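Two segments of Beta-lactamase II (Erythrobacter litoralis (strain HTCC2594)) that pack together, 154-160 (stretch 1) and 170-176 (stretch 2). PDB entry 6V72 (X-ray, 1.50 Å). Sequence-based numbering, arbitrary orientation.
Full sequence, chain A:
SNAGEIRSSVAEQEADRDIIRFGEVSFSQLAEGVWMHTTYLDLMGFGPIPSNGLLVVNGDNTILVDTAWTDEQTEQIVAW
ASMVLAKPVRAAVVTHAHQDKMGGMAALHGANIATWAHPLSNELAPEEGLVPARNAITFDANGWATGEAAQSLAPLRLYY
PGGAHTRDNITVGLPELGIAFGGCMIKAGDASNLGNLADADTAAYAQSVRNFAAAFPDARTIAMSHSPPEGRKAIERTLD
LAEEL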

# COMPACT_ATOMS: atom_id res chain seq x y z
N ALA A 154 -6.17 -14.80 -29.41
CA ALA A 154 -7.23 -14.05 -30.09
C ALA A 154 -8.59 -14.59 -29.67
O ALA A 154 -8.76 -15.81 -29.53
CB ALA A 154 -7.05 -14.17 -31.61
N PRO A 155 -9.61 -13.73 -29.49
CA PRO A 155 -9.66 -12.30 -29.84
C PRO A 155 -9.03 -11.35 -28.84
O PRO A 155 -9.03 -10.16 -29.10
CB PRO A 155 -11.16 -12.03 -29.94
CG PRO A 155 -11.75 -12.98 -28.93
CD PRO A 155 -10.94 -14.25 -29.11
N LEU A 156 -8.51 -11.86 -27.72
CA LEU A 156 -7.80 -10.97 -26.81
C LEU A 156 -6.61 -10.34 -27.53
O LEU A 156 -5.88 -11.02 -28.27
CB LEU A 156 -7.30 -11.73 -25.59
CG LEU A 156 -8.42 -12.20 -24.66
CD1 LEU A 156 -7.89 -13.30 -23.77
CD2 LEU A 156 -9.02 -11.07 -23.82
N ARG A 157 -6.42 -9.05 -27.30
CA ARG A 157 -5.22 -8.37 -27.77
C ARG A 157 -4.35 -8.11 -26.55
O ARG A 157 -4.78 -7.46 -25.60
CB ARG A 157 -5.58 -7.08 -28.49
CG ARG A 157 -6.43 -7.33 -29.74
CD ARG A 157 -5.70 -8.15 -30.79
NE ARG A 157 -6.39 -8.07 -32.08
CZ ARG A 157 -6.99 -9.08 -32.69
NH1 ARG A 157 -7.60 -8.88 -33.84
NH2 ARG A 157 -6.97 -10.31 -32.17
N LEU A 158 -3.14 -8.66 -26.57
CA LEU A 158 -2.23 -8.58 -25.43
C LEU A 158 -1.29 -7.38 -25.58
O LEU A 158 -0.67 -7.21 -26.64
CB LEU A 158 -1.39 -9.84 -25.35
CG LEU A 158 -1.98 -11.09 -24.72
CD1 LEU A 158 -3.39 -11.34 -25.12
CD2 LEU A 158 -1.07 -12.23 -25.12
N TYR A 159 -1.15 -6.60 -24.52
CA TYR A 159 -0.39 -5.36 -24.56
C TYR A 159 0.49 -5.24 -23.31
O TYR A 159 -0.01 -5.31 -22.18
CB TYR A 159 -1.33 -4.14 -24.64
CG TYR A 159 -0.57 -2.84 -24.76
CD1 TYR A 159 0.11 -2.51 -25.92
CD2 TYR A 159 -0.51 -1.95 -23.69
CE1 TYR A 159 0.81 -1.33 -26.02
CE2 TYR A 159 0.18 -0.78 -23.77
CZ TYR A 159 0.84 -0.46 -24.93
OH TYR A 159 1.54 0.75 -25.01
N TYR A 160 1.79 -5.03 -23.53
CA TYR A 160 2.72 -4.79 -22.43
C TYR A 160 2.91 -3.29 -22.32
O TYR A 160 3.50 -2.69 -23.23
CB TYR A 160 4.06 -5.48 -22.68
CG TYR A 160 5.10 -5.10 -21.65
CD1 TYR A 160 4.84 -5.22 -20.28
CD2 TYR A 160 6.34 -4.60 -22.04
CE1 TYR A 160 5.78 -4.87 -19.35
CE2 TYR A 160 7.28 -4.24 -21.10
CZ TYR A 160 7.00 -4.37 -19.75
OH TYR A 160 7.93 -4.01 -18.79
N ILE A 170 1.23 -7.27 -17.64
CA ILE A 170 0.64 -7.06 -18.96
C ILE A 170 -0.87 -6.84 -18.83
O ILE A 170 -1.46 -7.00 -17.77
CB ILE A 170 0.95 -8.21 -19.94
CG1 ILE A 170 0.32 -9.53 -19.45
CG2 ILE A 170 2.48 -8.36 -20.14
CD1 ILE A 170 0.45 -10.68 -20.49
N THR A 171 -1.47 -6.44 -19.95
CA THR A 171 -2.90 -6.12 -20.01
C THR A 171 -3.49 -6.78 -21.24
O THR A 171 -2.77 -7.19 -22.17
CB THR A 171 -3.13 -4.61 -20.07
OG1 THR A 171 -2.56 -4.09 -21.28
CG2 THR A 171 -2.49 -3.91 -18.87
N VAL A 172 -4.82 -6.92 -21.26
CA VAL A 172 -5.50 -7.50 -22.43
C VAL A 172 -6.73 -6.67 -22.75
O VAL A 172 -7.33 -6.04 -21.88
CB VAL A 172 -5.85 -8.99 -22.22
CG1 VAL A 172 -4.61 -9.80 -21.86
CG2 VAL A 172 -6.91 -9.12 -21.14
N GLY A 173 -7.12 -6.68 -24.02
CA GLY A 173 -8.29 -5.94 -24.43
C GLY A 173 -9.09 -6.73 -25.44
O GLY A 173 -8.58 -7.63 -26.13
N LEU A 174 -10.37 -6.35 -25.54
CA LEU A 174 -11.30 -6.82 -26.56
C LEU A 174 -11.86 -5.57 -27.23
O LEU A 174 -12.96 -5.10 -26.88
CB LEU A 174 -12.43 -7.66 -25.96
CG LEU A 174 -11.94 -8.98 -25.36
CD1 LEU A 174 -12.99 -9.58 -24.42
CD2 LEU A 174 -11.56 -9.96 -26.46
N PRO A 175 -11.12 -4.99 -28.17
CA PRO A 175 -11.51 -3.68 -28.71
C PRO A 175 -12.85 -3.70 -29.42
O PRO A 175 -13.54 -2.67 -29.43
CB PRO A 175 -10.36 -3.35 -29.67
CG PRO A 175 -9.20 -4.12 -29.17
CD PRO A 175 -9.79 -5.41 -28.65
N GLU A 176 -13.24 -4.83 -30.01
CA GLU A 176 -14.52 -4.86 -30.71
C GLU A 176 -15.70 -4.86 -29.76
O GLU A 176 -16.83 -4.61 -30.19
CB GLU A 176 -14.61 -6.10 -31.62
CG GLU A 176 -13.58 -6.10 -32.73
CD GLU A 176 -13.83 -5.01 -33.76
OE1 GLU A 176 -14.99 -4.58 -33.94
OE2 GLU A 176 -12.85 -4.58 -34.41

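Strands 157-159 and 171-174 run antiparallel, their N-to-C directions 149° apart, and the backbone hydrogen bonds fix the register. Arg157 N donates to Gly173 O (2.8 Å, 170° at the hydrogen) and Gly173 N to Arg157 O (2.9 Å, 146°); Tyr159 N to Thr171 O and Thr171 N to Tyr159 O, both 2.9 Å, close the second pair. Between them, Leu158 faces Val172 as a non-hydrogen-bonded pair, with CA atoms 4.6 Å apart.

That register sets the side-chain contacts. Leu158 (chi1 -80°, chi2 42°) and Val172 (m) share one face, and Leu158 CD1 lies 3.8 Å from Val172 CG1. Leu156 and Leu174 both adopt the m,t rotamer; each leaves its CA sideways, yet its end comes nearer the other stretch, so that Leu156 CD2 sits 3.8 Å from Leu174 CD2. Leu156 CD2 also reaches Val172 CG2 at 3.9 Å.

On the other face, the p rotamer of Thr171 (chi1 64°) brings its OG1 to 3.0 Å from Tyr159 O, to which it donates a hydrogen bond; this carbonyl thus accepts twice from one residue. Tyr159, with chi1 t, leads its ring away, leaving Thr171 OG1 near the ring plane, at its edge. Arg157 (m,m,t) likewise extends away, although its CG remains 4.0 Å from Pro175 CD.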